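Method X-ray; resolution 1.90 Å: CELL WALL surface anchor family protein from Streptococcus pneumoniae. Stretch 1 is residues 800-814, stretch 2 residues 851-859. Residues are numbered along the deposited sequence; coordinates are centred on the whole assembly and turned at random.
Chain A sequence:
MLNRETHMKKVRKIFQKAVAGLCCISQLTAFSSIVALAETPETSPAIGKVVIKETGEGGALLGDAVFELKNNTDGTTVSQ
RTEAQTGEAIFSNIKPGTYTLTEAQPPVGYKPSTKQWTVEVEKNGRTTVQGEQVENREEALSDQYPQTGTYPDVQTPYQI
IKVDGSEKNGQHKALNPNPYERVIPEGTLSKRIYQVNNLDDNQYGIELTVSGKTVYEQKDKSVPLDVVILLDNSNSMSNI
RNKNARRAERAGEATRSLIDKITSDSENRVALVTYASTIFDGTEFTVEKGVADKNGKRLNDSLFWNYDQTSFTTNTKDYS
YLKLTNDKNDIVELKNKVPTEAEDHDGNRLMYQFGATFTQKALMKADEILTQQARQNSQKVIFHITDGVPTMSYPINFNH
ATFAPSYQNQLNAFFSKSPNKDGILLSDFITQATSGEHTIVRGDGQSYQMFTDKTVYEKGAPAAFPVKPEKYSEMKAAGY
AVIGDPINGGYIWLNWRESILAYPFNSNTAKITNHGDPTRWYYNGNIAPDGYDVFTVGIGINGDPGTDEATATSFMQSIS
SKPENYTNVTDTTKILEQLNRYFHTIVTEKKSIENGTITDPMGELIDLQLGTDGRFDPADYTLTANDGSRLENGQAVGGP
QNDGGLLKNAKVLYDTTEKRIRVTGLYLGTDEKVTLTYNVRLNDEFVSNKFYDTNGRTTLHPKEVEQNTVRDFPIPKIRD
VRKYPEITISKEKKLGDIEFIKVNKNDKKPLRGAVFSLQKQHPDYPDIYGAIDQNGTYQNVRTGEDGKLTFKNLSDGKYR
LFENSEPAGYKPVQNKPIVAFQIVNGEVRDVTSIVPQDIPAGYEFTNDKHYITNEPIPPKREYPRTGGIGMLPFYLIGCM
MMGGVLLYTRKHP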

# COMPACT_ATOMS: atom_id res chain seq x y z
N ARG A 800 -53.69 11.45 -65.29
CA ARG A 800 -54.72 11.26 -66.33
C ARG A 800 -54.03 11.21 -67.69
O ARG A 800 -53.37 12.19 -68.07
CB ARG A 800 -55.75 12.40 -66.35
CG ARG A 800 -56.79 12.34 -65.25
CD ARG A 800 -57.69 13.57 -65.25
NE ARG A 800 -58.66 13.49 -64.16
CZ ARG A 800 -59.62 14.38 -63.89
NH1 ARG A 800 -59.80 15.46 -64.65
NH2 ARG A 800 -60.43 14.21 -62.86
N LEU A 801 -54.17 10.08 -68.38
CA LEU A 801 -53.58 9.93 -69.72
C LEU A 801 -54.64 10.33 -70.77
O LEU A 801 -55.78 9.86 -70.72
CB LEU A 801 -53.04 8.51 -69.93
CG LEU A 801 -52.60 8.20 -71.37
CD1 LEU A 801 -51.24 8.76 -71.77
CD2 LEU A 801 -52.58 6.71 -71.50
N PHE A 802 -54.28 11.24 -71.66
CA PHE A 802 -55.21 11.73 -72.68
C PHE A 802 -54.71 11.22 -74.02
O PHE A 802 -53.50 11.25 -74.28
CB PHE A 802 -55.27 13.27 -72.76
CG PHE A 802 -56.07 13.92 -71.67
CD1 PHE A 802 -55.62 13.92 -70.34
CD2 PHE A 802 -57.27 14.55 -71.96
CE1 PHE A 802 -56.37 14.54 -69.30
CE2 PHE A 802 -58.03 15.19 -70.93
CZ PHE A 802 -57.59 15.17 -69.59
N GLU A 803 -55.67 10.78 -74.85
CA GLU A 803 -55.38 10.55 -76.27
C GLU A 803 -55.50 11.84 -77.07
O GLU A 803 -56.59 12.41 -77.19
CB GLU A 803 -56.31 9.48 -76.86
CG GLU A 803 -56.14 9.21 -78.35
CD GLU A 803 -56.52 7.80 -78.74
OE1 GLU A 803 -56.97 7.01 -77.87
OE2 GLU A 803 -56.36 7.47 -79.93
N ASN A 804 -54.41 12.33 -77.63
CA ASN A 804 -54.57 13.61 -78.37
C ASN A 804 -55.14 13.31 -79.75
O ASN A 804 -56.03 14.02 -80.22
CB ASN A 804 -53.27 14.42 -78.45
CG ASN A 804 -52.69 14.73 -77.07
OD1 ASN A 804 -51.66 14.18 -76.67
ND2 ASN A 804 -53.36 15.62 -76.33
N SER A 805 -54.63 12.25 -80.39
CA SER A 805 -55.11 11.88 -81.71
C SER A 805 -54.96 10.38 -81.98
O SER A 805 -53.95 9.76 -81.62
CB SER A 805 -54.41 12.72 -82.79
OG SER A 805 -53.08 12.30 -83.02
N GLU A 806 -55.99 9.78 -82.57
CA GLU A 806 -56.01 8.39 -82.99
C GLU A 806 -55.01 8.18 -84.13
O GLU A 806 -54.62 9.12 -84.82
CB GLU A 806 -57.42 8.05 -83.48
CG GLU A 806 -57.67 8.48 -84.94
CD GLU A 806 -57.98 9.98 -85.14
OE1 GLU A 806 -58.20 10.74 -84.16
OE2 GLU A 806 -58.00 10.39 -86.32
N PRO A 807 -54.60 6.94 -84.39
CA PRO A 807 -53.79 6.78 -85.59
C PRO A 807 -54.61 6.74 -86.86
O PRO A 807 -55.82 6.52 -86.76
CB PRO A 807 -53.13 5.42 -85.38
CG PRO A 807 -53.58 4.94 -84.11
CD PRO A 807 -54.81 5.66 -83.69
N ALA A 808 -53.98 6.94 -88.03
CA ALA A 808 -54.61 6.96 -89.33
C ALA A 808 -55.37 5.64 -89.44
O ALA A 808 -54.83 4.63 -88.97
CB ALA A 808 -53.53 7.08 -90.46
N GLY A 809 -56.58 5.63 -89.99
CA GLY A 809 -57.40 4.43 -90.09
C GLY A 809 -58.30 4.08 -88.92
O GLY A 809 -59.04 3.08 -88.97
N TYR A 810 -58.29 4.93 -87.89
CA TYR A 810 -59.06 4.66 -86.67
C TYR A 810 -60.10 5.77 -86.47
O TYR A 810 -59.92 6.89 -86.97
CB TYR A 810 -58.09 4.42 -85.50
CG TYR A 810 -57.44 3.06 -85.74
CD1 TYR A 810 -56.39 2.94 -86.64
CD2 TYR A 810 -57.93 1.92 -85.09
CE1 TYR A 810 -55.82 1.71 -86.93
CE2 TYR A 810 -57.41 0.66 -85.37
CZ TYR A 810 -56.34 0.58 -86.28
OH TYR A 810 -55.79 -0.64 -86.52
N LYS A 811 -61.21 5.42 -85.82
CA LYS A 811 -62.20 6.43 -85.45
C LYS A 811 -61.58 7.60 -84.67
O LYS A 811 -60.86 7.34 -83.70
CB LYS A 811 -63.32 5.81 -84.62
CG LYS A 811 -64.13 4.81 -85.39
CD LYS A 811 -65.46 4.56 -84.73
CE LYS A 811 -66.00 3.34 -85.36
NZ LYS A 811 -67.02 2.93 -84.40
N PRO A 812 -61.84 8.86 -85.08
CA PRO A 812 -61.21 10.00 -84.39
C PRO A 812 -61.49 10.00 -82.90
O PRO A 812 -62.61 9.68 -82.44
CB PRO A 812 -61.79 11.25 -85.07
CG PRO A 812 -62.25 10.76 -86.37
CD PRO A 812 -62.74 9.34 -86.16
N VAL A 813 -60.41 10.29 -82.20
CA VAL A 813 -60.38 10.53 -80.77
C VAL A 813 -59.50 11.78 -80.66
O VAL A 813 -58.28 11.68 -80.84
CB VAL A 813 -59.68 9.39 -79.98
CG1 VAL A 813 -59.77 9.72 -78.49
CG2 VAL A 813 -60.27 8.00 -80.24
N GLN A 814 -60.10 12.94 -80.39
CA GLN A 814 -59.42 14.22 -80.34
C GLN A 814 -59.39 14.76 -78.89
O GLN A 814 -60.42 15.21 -78.37
CB GLN A 814 -60.08 15.21 -81.31
CG GLN A 814 -59.89 14.88 -82.84
CD GLN A 814 -58.42 14.64 -83.21
OE1 GLN A 814 -57.53 15.34 -82.71
NE2 GLN A 814 -58.15 13.63 -84.05
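Stretch 2 851-859: YITNEPIPP

The most unusual feature of this contact is an asparagine modelled without its amide nitrogen and bonded covalently to a group elsewhere in the structure. This residue is Asn854, and its remaining OD1 lies 2.8 Å from Glu803 OE2. In a Gram-positive cell wall surface anchor protein such an arrangement recalls the intramolecular isopeptide bonds of pilin-like domains, where an acidic side chain sits beside the linkage. Both atoms of the close pair are acceptors, so the short distance is not a hydrogen bond.

Around this site the contact illustrates a general principle: two strands too far apart to pair can be joined at one end by the loops that follow them. Strand 800-805 and strand 851-854 both enter from earlier in the chain and run in broadly the same direction, crossing at -30° with a closest axial approach of 10.7 Å. That gap excludes backbone pairing and is filled by side chains. Leu801 and Ile852 point toward each other across it, and Leu801 CD2 meets Ile852 CD1 at 3.4 Å. Glu803 also points across, its chi1 in the t well, which carries the carboxylate to Asn854. Pro807 CD packs 4.0 Å from Asn854 CG and Val813 CG2 lies 4.2 Å from Asn854 OD1, so carbon atoms as well as the carboxylate border the modified side chain.

Beyond the strands the spacing collapses. Stretch 1 makes a type II turn from Pro807 to Tyr810, with a weak hydrogen bond from Tyr810 N to Pro807 O at 3.1 Å. Gly809, at phi/psi 88/1, occupies a position where a CB would be jammed against the carbonyl oxygen of the preceding residue. The turn delivers extended backbone alongside stretch 2, which is itself extended through Glu855, Pro856 and Ile857. Here Tyr810 and Pro856 form a single beta bridge, their CA atoms 4.1 Å apart, with the chain directions now opposed, unlike those of the strands. Two hydrogen bonds frame it: Ile857 N donates to Gly809 O at 3.0 Å, and Lys811 N to Glu855 O at 2.8 Å, both nearly straight. Proline has no NH to give, but the bridge does not need one, because the donors of this pattern belong to the flanking residues. The same carbonyls also receive CA-H...O contacts, Pro856 CA to Gly809 O and Tyr810 CA to Glu855 O, each 3.5 Å.

Side chains reinforce the bridge. The Tyr810 ring lies obliquely against stretch 2, with Tyr810 CD2 3.4 Å from Asn854 CB and Tyr810 CE2 4.0 Å from Pro856 CB. Lys811, its side chain largely extended, reaches Glu855 in a salt bridge, Lys811 NZ to Glu855 OE1 2.7 Å. Ile857 packs on the bridge, its CG1 3.5 Å from Tyr810 C, and Pro858 ends the contact, its CD 4.1 Å from Lys811 CE.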

# COMPACT_ATOMS: atom_id res chain seq x y z
N TYR A 851 -53.73 -2.11 -71.88
CA TYR A 851 -53.98 -1.90 -73.29
C TYR A 851 -54.85 -0.66 -73.41
O TYR A 851 -55.75 -0.43 -72.59
CB TYR A 851 -54.73 -3.11 -73.87
CG TYR A 851 -53.81 -4.31 -74.03
CD1 TYR A 851 -52.99 -4.42 -75.15
CD2 TYR A 851 -53.73 -5.31 -73.03
CE1 TYR A 851 -52.11 -5.51 -75.29
CE2 TYR A 851 -52.85 -6.40 -73.16
CZ TYR A 851 -52.07 -6.49 -74.31
OH TYR A 851 -51.21 -7.56 -74.44
N ILE A 852 -54.60 0.15 -74.43
CA ILE A 852 -55.59 1.12 -74.87
C ILE A 852 -56.06 0.82 -76.29
O ILE A 852 -55.27 0.74 -77.23
CB ILE A 852 -55.05 2.56 -74.78
CG1 ILE A 852 -54.67 2.83 -73.32
CG2 ILE A 852 -56.05 3.58 -75.46
CD1 ILE A 852 -53.81 4.06 -73.22
N THR A 853 -57.37 0.64 -76.43
CA THR A 853 -57.89 0.23 -77.75
C THR A 853 -58.36 1.43 -78.61
O THR A 853 -58.85 2.45 -78.09
CB THR A 853 -59.02 -0.84 -77.55
OG1 THR A 853 -60.11 -0.23 -76.85
CG2 THR A 853 -58.55 -2.02 -76.68
N ASN A 854 -58.21 1.28 -79.93
CA ASN A 854 -58.85 2.12 -80.95
C ASN A 854 -59.67 1.29 -81.90
O ASN A 854 -59.25 0.18 -82.28
CB ASN A 854 -57.82 2.86 -81.79
CG ASN A 854 -57.00 3.84 -80.95
OD1 ASN A 854 -57.43 4.96 -80.62
N GLU A 855 -60.85 1.82 -82.26
CA GLU A 855 -61.74 1.12 -83.17
C GLU A 855 -61.37 1.58 -84.57
O GLU A 855 -61.33 2.78 -84.83
CB GLU A 855 -63.20 1.50 -82.89
CG GLU A 855 -63.71 1.08 -81.54
CD GLU A 855 -65.19 1.44 -81.34
OE1 GLU A 855 -65.93 1.59 -82.34
OE2 GLU A 855 -65.59 1.58 -80.17
N PRO A 856 -61.11 0.63 -85.48
CA PRO A 856 -60.89 0.96 -86.89
C PRO A 856 -62.15 1.58 -87.52
O PRO A 856 -63.28 1.28 -87.16
CB PRO A 856 -60.57 -0.40 -87.51
CG PRO A 856 -61.36 -1.35 -86.67
CD PRO A 856 -61.16 -0.82 -85.25
N ILE A 857 -61.93 2.46 -88.50
CA ILE A 857 -63.02 3.02 -89.28
C ILE A 857 -63.56 1.82 -90.04
O ILE A 857 -62.77 1.11 -90.68
CB ILE A 857 -62.50 4.10 -90.26
CG1 ILE A 857 -61.82 5.23 -89.50
CG2 ILE A 857 -63.67 4.62 -91.15
CD1 ILE A 857 -60.86 6.10 -90.32
N PRO A 858 -64.89 1.58 -89.96
CA PRO A 858 -65.50 0.39 -90.56
C PRO A 858 -65.74 0.64 -92.04
O PRO A 858 -65.70 1.80 -92.45
CB PRO A 858 -66.86 0.26 -89.86
CG PRO A 858 -67.08 1.58 -89.12
CD PRO A 858 -65.90 2.49 -89.39
N PRO A 859 -66.01 -0.41 -92.82
CA PRO A 859 -66.36 -0.20 -94.23
C PRO A 859 -67.43 0.88 -94.45
O PRO A 859 -68.44 0.88 -93.74
CB PRO A 859 -66.84 -1.58 -94.67
CG PRO A 859 -65.93 -2.49 -93.87
CD PRO A 859 -65.94 -1.85 -92.50
O HOH W 1 -60.36 5.11 -82.26